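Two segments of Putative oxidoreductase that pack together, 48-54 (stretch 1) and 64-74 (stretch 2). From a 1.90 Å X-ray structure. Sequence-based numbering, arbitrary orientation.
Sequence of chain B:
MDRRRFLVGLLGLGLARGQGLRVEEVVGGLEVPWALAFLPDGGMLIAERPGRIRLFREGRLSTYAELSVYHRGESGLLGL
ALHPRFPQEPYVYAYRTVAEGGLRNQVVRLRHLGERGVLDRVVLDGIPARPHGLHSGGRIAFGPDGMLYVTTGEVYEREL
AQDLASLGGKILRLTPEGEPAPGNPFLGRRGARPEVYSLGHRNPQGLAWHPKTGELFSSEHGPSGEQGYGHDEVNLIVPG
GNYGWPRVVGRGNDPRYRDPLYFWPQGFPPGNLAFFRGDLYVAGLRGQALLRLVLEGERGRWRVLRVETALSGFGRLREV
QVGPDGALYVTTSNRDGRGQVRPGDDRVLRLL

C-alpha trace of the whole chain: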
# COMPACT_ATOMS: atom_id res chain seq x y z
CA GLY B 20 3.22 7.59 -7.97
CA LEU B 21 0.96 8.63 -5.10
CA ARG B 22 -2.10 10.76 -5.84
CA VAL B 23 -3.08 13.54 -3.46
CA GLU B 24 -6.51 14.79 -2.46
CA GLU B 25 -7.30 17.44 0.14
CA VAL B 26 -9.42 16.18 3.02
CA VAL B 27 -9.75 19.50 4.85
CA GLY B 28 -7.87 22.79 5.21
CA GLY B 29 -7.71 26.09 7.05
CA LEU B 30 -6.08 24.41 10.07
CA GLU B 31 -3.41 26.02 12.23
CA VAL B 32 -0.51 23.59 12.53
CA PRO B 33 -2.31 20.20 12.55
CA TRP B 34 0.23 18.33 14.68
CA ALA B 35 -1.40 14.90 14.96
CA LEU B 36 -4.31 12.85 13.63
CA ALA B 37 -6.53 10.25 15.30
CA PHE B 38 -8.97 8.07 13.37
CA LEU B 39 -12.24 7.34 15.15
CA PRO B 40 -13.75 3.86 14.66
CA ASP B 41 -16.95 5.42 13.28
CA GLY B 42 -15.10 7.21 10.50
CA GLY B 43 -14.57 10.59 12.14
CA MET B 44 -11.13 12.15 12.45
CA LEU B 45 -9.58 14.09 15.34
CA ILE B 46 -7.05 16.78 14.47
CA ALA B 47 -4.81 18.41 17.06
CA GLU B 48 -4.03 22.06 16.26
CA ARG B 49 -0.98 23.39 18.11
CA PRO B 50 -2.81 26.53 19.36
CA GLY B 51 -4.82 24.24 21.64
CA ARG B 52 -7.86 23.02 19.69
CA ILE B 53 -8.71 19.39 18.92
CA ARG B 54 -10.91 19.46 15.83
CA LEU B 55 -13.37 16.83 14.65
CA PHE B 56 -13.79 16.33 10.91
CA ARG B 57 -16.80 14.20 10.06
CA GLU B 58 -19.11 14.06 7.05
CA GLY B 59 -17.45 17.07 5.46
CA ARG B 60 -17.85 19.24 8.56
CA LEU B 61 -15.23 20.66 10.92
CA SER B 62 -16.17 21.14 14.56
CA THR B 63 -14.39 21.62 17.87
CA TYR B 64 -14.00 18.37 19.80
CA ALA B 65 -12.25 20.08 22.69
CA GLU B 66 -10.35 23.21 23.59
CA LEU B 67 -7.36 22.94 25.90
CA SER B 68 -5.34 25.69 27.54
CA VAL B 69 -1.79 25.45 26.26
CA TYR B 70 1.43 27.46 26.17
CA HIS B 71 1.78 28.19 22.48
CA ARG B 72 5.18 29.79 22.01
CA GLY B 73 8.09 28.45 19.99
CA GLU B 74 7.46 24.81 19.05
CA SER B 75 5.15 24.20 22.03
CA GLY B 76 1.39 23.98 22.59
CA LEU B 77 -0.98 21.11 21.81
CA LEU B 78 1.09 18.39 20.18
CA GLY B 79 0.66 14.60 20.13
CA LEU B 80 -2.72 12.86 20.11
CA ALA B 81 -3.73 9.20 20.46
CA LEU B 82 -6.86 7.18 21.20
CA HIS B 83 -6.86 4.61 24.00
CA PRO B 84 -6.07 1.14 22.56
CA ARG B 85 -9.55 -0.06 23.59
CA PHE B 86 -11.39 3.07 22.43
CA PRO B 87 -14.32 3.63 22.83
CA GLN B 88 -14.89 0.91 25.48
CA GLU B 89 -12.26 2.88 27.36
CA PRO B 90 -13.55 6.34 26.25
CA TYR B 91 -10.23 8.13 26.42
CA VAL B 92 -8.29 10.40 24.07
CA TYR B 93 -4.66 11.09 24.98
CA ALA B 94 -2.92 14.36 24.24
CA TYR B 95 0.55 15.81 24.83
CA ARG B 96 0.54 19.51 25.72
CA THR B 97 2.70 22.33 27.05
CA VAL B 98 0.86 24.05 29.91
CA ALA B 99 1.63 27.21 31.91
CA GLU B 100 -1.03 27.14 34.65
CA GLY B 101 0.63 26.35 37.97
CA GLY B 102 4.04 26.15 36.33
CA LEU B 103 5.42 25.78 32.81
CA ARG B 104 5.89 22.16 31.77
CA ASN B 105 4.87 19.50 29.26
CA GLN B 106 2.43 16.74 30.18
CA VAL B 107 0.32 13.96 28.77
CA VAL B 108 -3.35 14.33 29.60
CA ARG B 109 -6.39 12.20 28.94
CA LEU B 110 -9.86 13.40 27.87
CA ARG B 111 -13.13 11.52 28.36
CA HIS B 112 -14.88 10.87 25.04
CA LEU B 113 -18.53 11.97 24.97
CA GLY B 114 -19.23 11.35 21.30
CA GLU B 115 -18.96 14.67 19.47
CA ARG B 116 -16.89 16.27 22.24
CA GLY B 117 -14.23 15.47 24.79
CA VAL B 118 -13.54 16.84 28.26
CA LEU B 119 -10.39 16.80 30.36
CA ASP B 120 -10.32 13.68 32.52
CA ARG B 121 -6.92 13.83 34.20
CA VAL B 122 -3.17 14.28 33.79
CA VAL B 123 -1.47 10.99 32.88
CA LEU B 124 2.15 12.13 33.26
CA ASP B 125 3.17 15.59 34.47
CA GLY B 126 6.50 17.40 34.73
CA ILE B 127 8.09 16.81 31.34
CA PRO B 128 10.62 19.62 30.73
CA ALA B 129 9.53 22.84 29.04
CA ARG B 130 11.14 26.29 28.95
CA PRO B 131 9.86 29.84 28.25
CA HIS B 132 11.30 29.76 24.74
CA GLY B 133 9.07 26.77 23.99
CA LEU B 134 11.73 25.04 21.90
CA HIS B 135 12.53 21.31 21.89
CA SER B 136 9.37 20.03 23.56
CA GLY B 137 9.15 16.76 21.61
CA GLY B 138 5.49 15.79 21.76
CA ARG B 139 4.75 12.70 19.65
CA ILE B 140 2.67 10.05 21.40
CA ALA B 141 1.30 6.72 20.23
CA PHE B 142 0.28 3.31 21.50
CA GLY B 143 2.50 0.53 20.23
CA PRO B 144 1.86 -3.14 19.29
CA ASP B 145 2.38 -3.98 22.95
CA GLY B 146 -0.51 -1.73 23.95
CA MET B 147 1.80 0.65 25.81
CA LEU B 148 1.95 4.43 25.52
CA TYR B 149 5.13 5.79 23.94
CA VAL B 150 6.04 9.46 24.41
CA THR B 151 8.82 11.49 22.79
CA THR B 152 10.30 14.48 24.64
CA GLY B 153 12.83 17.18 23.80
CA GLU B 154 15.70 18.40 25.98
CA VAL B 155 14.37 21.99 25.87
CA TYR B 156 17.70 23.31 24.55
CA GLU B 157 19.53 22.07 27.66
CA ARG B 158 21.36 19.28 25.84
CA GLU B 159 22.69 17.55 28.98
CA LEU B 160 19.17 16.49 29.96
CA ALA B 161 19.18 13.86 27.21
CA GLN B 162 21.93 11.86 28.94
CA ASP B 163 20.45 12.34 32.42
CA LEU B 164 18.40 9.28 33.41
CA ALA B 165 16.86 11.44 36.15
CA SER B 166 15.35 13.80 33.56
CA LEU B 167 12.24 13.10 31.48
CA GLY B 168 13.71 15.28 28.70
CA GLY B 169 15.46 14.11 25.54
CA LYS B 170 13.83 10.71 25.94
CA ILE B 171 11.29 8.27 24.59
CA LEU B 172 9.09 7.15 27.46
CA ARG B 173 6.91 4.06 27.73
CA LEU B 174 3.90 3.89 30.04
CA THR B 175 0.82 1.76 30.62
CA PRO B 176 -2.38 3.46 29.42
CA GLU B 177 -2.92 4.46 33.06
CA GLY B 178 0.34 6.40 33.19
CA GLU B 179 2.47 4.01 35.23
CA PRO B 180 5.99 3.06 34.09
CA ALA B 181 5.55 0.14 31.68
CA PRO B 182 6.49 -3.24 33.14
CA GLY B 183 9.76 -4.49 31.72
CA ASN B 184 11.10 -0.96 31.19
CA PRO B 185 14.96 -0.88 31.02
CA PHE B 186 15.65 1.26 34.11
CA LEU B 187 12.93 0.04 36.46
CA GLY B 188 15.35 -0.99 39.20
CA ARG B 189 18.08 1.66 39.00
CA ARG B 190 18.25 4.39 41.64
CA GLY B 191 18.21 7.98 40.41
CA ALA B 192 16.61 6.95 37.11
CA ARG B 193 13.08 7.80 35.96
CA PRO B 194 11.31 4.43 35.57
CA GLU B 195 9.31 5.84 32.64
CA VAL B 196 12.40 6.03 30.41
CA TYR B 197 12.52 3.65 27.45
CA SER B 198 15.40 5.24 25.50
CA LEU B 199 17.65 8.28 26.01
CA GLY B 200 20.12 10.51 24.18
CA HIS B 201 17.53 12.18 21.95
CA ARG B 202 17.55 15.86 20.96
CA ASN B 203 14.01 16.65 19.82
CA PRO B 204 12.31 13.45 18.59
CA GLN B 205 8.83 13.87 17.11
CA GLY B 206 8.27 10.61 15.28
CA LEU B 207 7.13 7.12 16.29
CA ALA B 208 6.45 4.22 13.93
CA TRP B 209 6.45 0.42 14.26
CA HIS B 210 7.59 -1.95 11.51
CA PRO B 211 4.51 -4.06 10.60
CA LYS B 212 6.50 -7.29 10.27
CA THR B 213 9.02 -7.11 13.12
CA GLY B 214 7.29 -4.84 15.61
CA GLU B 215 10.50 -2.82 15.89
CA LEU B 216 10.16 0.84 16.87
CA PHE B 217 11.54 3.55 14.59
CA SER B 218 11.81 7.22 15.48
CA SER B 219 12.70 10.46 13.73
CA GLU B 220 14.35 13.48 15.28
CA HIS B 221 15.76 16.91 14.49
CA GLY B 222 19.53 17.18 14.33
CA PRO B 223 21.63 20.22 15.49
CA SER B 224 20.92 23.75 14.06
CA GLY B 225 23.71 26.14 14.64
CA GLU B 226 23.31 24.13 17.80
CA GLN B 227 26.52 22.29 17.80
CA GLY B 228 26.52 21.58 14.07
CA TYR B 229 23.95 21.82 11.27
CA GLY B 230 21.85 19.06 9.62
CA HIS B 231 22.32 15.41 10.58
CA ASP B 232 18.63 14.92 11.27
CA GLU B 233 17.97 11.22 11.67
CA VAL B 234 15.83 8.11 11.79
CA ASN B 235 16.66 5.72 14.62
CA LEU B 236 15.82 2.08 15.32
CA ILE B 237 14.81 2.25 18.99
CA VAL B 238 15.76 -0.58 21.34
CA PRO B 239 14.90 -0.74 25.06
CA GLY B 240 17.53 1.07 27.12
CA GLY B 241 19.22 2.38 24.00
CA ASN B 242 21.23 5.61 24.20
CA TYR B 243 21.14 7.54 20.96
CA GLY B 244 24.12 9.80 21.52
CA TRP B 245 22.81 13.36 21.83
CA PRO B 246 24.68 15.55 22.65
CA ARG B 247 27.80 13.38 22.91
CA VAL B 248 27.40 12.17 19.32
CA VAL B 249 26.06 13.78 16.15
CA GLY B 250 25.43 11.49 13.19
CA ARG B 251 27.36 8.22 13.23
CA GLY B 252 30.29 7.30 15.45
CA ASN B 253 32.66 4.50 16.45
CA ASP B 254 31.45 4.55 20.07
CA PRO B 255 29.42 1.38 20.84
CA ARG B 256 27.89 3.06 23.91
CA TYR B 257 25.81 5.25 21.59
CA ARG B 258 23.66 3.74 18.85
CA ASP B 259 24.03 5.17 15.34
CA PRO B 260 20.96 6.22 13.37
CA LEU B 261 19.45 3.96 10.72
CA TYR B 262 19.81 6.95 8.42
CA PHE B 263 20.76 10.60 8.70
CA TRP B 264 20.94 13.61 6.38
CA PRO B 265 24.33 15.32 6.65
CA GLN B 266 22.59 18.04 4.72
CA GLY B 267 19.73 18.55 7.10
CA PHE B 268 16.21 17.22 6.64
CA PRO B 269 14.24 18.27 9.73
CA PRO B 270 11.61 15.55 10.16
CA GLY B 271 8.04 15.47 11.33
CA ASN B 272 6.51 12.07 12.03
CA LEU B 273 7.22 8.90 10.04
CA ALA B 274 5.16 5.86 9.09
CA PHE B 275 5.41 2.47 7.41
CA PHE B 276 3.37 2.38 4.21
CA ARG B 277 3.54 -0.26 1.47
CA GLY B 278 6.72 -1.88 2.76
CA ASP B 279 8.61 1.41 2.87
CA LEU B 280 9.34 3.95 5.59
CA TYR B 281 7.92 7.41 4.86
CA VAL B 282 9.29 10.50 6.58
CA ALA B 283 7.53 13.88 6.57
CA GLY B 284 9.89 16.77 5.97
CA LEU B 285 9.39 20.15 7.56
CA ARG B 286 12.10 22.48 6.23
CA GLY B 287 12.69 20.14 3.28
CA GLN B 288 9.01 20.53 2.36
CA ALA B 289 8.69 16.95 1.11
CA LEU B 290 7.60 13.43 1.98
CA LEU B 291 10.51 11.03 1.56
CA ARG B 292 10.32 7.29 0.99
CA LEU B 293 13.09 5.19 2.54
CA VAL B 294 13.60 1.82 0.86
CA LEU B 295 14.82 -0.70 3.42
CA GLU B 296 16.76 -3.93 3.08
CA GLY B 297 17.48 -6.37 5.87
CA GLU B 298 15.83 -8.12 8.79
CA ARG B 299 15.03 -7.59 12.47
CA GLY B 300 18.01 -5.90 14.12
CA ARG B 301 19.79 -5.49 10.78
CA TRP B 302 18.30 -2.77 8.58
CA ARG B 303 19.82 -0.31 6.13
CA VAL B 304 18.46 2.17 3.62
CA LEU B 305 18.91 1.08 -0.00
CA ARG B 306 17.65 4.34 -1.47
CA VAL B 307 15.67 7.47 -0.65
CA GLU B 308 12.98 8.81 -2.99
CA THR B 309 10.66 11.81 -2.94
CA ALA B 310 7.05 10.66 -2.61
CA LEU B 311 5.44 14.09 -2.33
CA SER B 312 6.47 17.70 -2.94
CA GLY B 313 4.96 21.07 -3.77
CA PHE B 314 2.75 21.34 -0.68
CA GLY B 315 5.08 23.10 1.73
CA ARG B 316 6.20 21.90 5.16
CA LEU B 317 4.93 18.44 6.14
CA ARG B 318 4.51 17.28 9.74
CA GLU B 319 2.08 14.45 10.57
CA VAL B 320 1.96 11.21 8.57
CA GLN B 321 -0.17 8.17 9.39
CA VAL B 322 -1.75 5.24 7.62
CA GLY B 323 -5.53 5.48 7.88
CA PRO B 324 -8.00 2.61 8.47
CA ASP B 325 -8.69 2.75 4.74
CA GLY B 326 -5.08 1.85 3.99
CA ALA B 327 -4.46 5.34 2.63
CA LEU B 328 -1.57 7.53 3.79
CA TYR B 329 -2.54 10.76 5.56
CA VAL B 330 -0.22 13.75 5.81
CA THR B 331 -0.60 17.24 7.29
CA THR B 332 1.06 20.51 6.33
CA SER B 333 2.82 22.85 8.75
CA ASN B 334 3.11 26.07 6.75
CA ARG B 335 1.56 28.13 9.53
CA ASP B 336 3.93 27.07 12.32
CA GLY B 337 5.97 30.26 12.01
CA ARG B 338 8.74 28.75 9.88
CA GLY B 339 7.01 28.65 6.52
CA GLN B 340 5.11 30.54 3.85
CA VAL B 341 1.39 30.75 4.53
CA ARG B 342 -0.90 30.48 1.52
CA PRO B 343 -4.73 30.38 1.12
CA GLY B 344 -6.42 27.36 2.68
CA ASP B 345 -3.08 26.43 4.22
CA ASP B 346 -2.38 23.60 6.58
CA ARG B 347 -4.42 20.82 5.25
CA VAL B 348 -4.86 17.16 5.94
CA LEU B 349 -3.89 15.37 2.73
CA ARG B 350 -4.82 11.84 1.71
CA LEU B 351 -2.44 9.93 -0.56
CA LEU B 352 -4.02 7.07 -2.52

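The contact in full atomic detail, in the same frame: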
# COMPACT_ATOMS: atom_id res chain seq x y z
N GLU B 48 -4.62 20.82 16.75
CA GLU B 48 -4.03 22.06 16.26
C GLU B 48 -3.16 22.60 17.39
O GLU B 48 -3.63 22.73 18.52
CB GLU B 48 -5.11 23.08 15.90
CG GLU B 48 -5.85 22.78 14.61
CD GLU B 48 -6.88 23.85 14.28
OE1 GLU B 48 -7.92 23.88 14.97
OE2 GLU B 48 -6.64 24.66 13.37
N ARG B 49 -1.91 22.92 17.08
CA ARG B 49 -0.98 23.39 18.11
C ARG B 49 -1.47 24.52 19.02
O ARG B 49 -1.07 24.57 20.19
CB ARG B 49 0.35 23.78 17.46
CG ARG B 49 1.51 23.80 18.45
CD ARG B 49 2.85 23.97 17.75
NE ARG B 49 2.94 25.25 17.04
CZ ARG B 49 4.00 25.64 16.36
NH1 ARG B 49 5.07 24.86 16.27
NH2 ARG B 49 4.01 26.83 15.77
N PRO B 50 -2.31 25.44 18.51
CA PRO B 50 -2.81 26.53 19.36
C PRO B 50 -3.69 26.06 20.52
O PRO B 50 -4.09 26.86 21.36
CB PRO B 50 -3.57 27.41 18.37
CG PRO B 50 -2.80 27.23 17.11
CD PRO B 50 -2.57 25.73 17.09
N GLY B 51 -4.01 24.77 20.55
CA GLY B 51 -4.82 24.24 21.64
C GLY B 51 -6.22 23.73 21.33
O GLY B 51 -7.01 23.53 22.25
N ARG B 52 -6.54 23.52 20.06
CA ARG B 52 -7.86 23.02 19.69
C ARG B 52 -7.75 21.62 19.10
O ARG B 52 -6.85 21.36 18.30
CB ARG B 52 -8.52 23.90 18.62
CG ARG B 52 -8.72 25.36 18.98
CD ARG B 52 -9.38 26.11 17.81
NE ARG B 52 -8.52 26.17 16.62
CZ ARG B 52 -7.55 27.06 16.43
NH1 ARG B 52 -7.31 27.98 17.36
NH2 ARG B 52 -6.82 27.03 15.33
N ILE B 53 -8.65 20.73 19.49
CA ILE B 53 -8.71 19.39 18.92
C ILE B 53 -9.97 19.47 18.06
O ILE B 53 -11.07 19.64 18.57
CB ILE B 53 -8.93 18.29 19.98
CG1 ILE B 53 -7.71 18.20 20.90
CG2 ILE B 53 -9.20 16.96 19.29
CD1 ILE B 53 -7.82 17.14 21.98
N ARG B 54 -9.79 19.37 16.75
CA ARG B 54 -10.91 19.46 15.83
C ARG B 54 -11.44 18.09 15.45
O ARG B 54 -10.72 17.10 15.50
CB ARG B 54 -10.50 20.20 14.55
CG ARG B 54 -9.84 21.54 14.78
CD ARG B 54 -10.79 22.52 15.47
NE ARG B 54 -11.79 23.05 14.56
CZ ARG B 54 -11.54 23.91 13.58
NH1 ARG B 54 -10.30 24.34 13.38
NH2 ARG B 54 -12.52 24.36 12.82
N TYR B 64 -13.83 19.52 18.92
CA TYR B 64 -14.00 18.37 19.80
C TYR B 64 -13.70 18.80 21.23
O TYR B 64 -14.40 18.42 22.17
CB TYR B 64 -13.04 17.25 19.38
CG TYR B 64 -13.15 16.00 20.22
CD1 TYR B 64 -14.21 15.12 20.06
CD2 TYR B 64 -12.17 15.70 21.17
CE1 TYR B 64 -14.30 13.96 20.83
CE2 TYR B 64 -12.25 14.55 21.94
CZ TYR B 64 -13.32 13.68 21.77
OH TYR B 64 -13.39 12.53 22.53
N ALA B 65 -12.65 19.59 21.38
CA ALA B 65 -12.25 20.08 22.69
C ALA B 65 -11.29 21.25 22.56
O ALA B 65 -10.60 21.41 21.55
CB ALA B 65 -11.59 18.97 23.49
N GLU B 66 -11.27 22.09 23.58
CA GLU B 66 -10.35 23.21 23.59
C GLU B 66 -9.55 23.07 24.87
O GLU B 66 -10.12 22.92 25.95
CB GLU B 66 -11.11 24.54 23.58
CG GLU B 66 -10.23 25.73 23.26
CD GLU B 66 -11.03 26.97 22.91
OE1 GLU B 66 -11.87 26.89 21.98
OE2 GLU B 66 -10.82 28.02 23.55
N LEU B 67 -8.23 23.08 24.74
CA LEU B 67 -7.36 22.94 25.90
C LEU B 67 -6.44 24.14 26.04
O LEU B 67 -5.95 24.68 25.05
CB LEU B 67 -6.51 21.67 25.78
CG LEU B 67 -7.25 20.33 25.69
CD1 LEU B 67 -6.27 19.22 25.35
CD2 LEU B 67 -7.94 20.04 27.02
N SER B 68 -6.23 24.58 27.28
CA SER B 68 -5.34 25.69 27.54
C SER B 68 -3.93 25.17 27.32
O SER B 68 -3.55 24.14 27.87
CB SER B 68 -5.50 26.17 28.99
OG SER B 68 -4.47 27.08 29.35
N VAL B 69 -3.15 25.87 26.51
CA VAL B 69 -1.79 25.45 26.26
C VAL B 69 -0.89 26.67 26.16
O VAL B 69 -1.36 27.80 26.01
CB VAL B 69 -1.66 24.64 24.94
CG1 VAL B 69 -2.58 23.43 24.96
CG2 VAL B 69 -1.98 25.53 23.75
N TYR B 70 0.41 26.42 26.27
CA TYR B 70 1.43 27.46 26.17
C TYR B 70 1.92 27.39 24.73
O TYR B 70 2.77 26.57 24.40
CB TYR B 70 2.60 27.13 27.10
CG TYR B 70 3.69 28.16 27.12
CD1 TYR B 70 3.48 29.42 27.70
CD2 TYR B 70 4.96 27.88 26.60
CE1 TYR B 70 4.50 30.36 27.77
CE2 TYR B 70 5.99 28.82 26.67
CZ TYR B 70 5.75 30.06 27.25
OH TYR B 70 6.77 30.98 27.36
N HIS B 71 1.37 28.24 23.87
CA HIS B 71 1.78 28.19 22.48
C HIS B 71 2.80 29.24 22.06
O HIS B 71 2.46 30.27 21.47
CB HIS B 71 0.56 28.19 21.56
CG HIS B 71 -0.47 29.22 21.89
ND1 HIS B 71 -0.35 30.54 21.52
CD2 HIS B 71 -1.65 29.12 22.55
CE1 HIS B 71 -1.41 31.22 21.93
NE2 HIS B 71 -2.21 30.38 22.56
N ARG B 72 4.06 28.95 22.38
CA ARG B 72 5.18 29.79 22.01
C ARG B 72 6.23 28.83 21.47
O ARG B 72 6.26 27.66 21.88
CB ARG B 72 5.73 30.55 23.21
CG ARG B 72 4.78 31.62 23.70
CD ARG B 72 5.41 32.52 24.73
NE ARG B 72 4.47 33.54 25.18
CZ ARG B 72 4.72 34.41 26.15
NH1 ARG B 72 5.88 34.38 26.79
NH2 ARG B 72 3.80 35.30 26.49
N GLY B 73 7.07 29.31 20.56
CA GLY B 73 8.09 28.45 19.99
C GLY B 73 7.48 27.25 19.28
O GLY B 73 6.61 27.40 18.43
N GLU B 74 7.94 26.06 19.65
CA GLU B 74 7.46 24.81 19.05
C GLU B 74 6.48 24.09 19.99
O GLU B 74 6.11 22.94 19.74
CB GLU B 74 8.65 23.91 18.74
CG GLU B 74 9.82 24.67 18.11
CD GLU B 74 11.11 23.86 18.04
OE1 GLU B 74 11.37 23.05 18.95
OE2 GLU B 74 11.88 24.07 17.08
O HOH W 1 5.74 22.16 17.05
O HOH W 2 -4.78 27.78 24.54

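Short antiparallel pairings show how a backbone ladder fixes the positions of side chains and leaves their torsions to settle the rest. In this putative oxidoreductase, residues 48-54 and 64-74 pair antiparallel at R52-E66 and I53-A65 and bury 579 Å² between them. The ladder is made by main-chain groups: L67 N donates to G51 O (2.8 Å), I53 N to A65 O (2.9 Å), and A65 N to I53 O (3.2 Å). The first two are nearly linear. I53 O also accepts from Y64 N (2.8 Å) at a more bent 139°, a bifurcated arrangement at the point where the second chain turns its corner.

Alternation along the strands then sorts the side chains. I53 and A65 form a hydrogen-bonded pair and share one face of the sheet. I53 adopts the m, t rotamer, an extended form that carries CD1 to 4.3 Å from L67 CD1, while its CG2 lies 3.7 Å from Y64 CD2. One isoleucine thus touches two neighbours as well as A65, whose CB lies 4.5 Å from I53 CB, a spacing set by the backbone pairing. Y64, with chi1 t, sets out toward the first stretch, but its ring runs on past I53 and the hydroxyl finds its hydrogen bond elsewhere in the structure.

R52 and E66 occupy the other face as a non-hydrogen-bonded pair, yet opposite charges in register need not meet. With chi1 m, chi2 t and chi3 m (-65°), R52 leads its end away from E66 and back to its own stretch, where NE binds E48 OE1 (2.9 Å) and NH2 binds E48 OE2 (3.1 Å). The m torsions of R54 fold that arginine so that its NH1 also reaches E48 OE1 (2.9 Å). One buried carboxylate thereby takes salt bridges from two arginines.

The turn preceding the strand depends on G51. At its backbone angles (phi 114°, psi 14°) a CB would be jammed against the preceding carbonyl oxygen, and an ideal CB would also clash with L67 O at 2.6 Å. With no side chain there, V69 can pack close: V69 CG2 lies 3.8 Å from G51 CA and 3.5 Å from P50 O. Beside it, H71, with chi1 p, places CD2 3.5 Å from P50 O. A water accepts from V69 N (3.2 Å) and donates weakly to P50 O (3.4 Å).

R49 closes the far end. Its CB points sideways, but chi1 and chi2, both t, extend the chain, and a p turn at chi3 (63°) sets the guanidinium beside the second stretch, with G73 O over one face, 3.7 Å from NH1. Direct hydrogen bonding gives way to a water that accepts from R49 NH1 (2.9 Å) and donates to E74 O (2.8 Å).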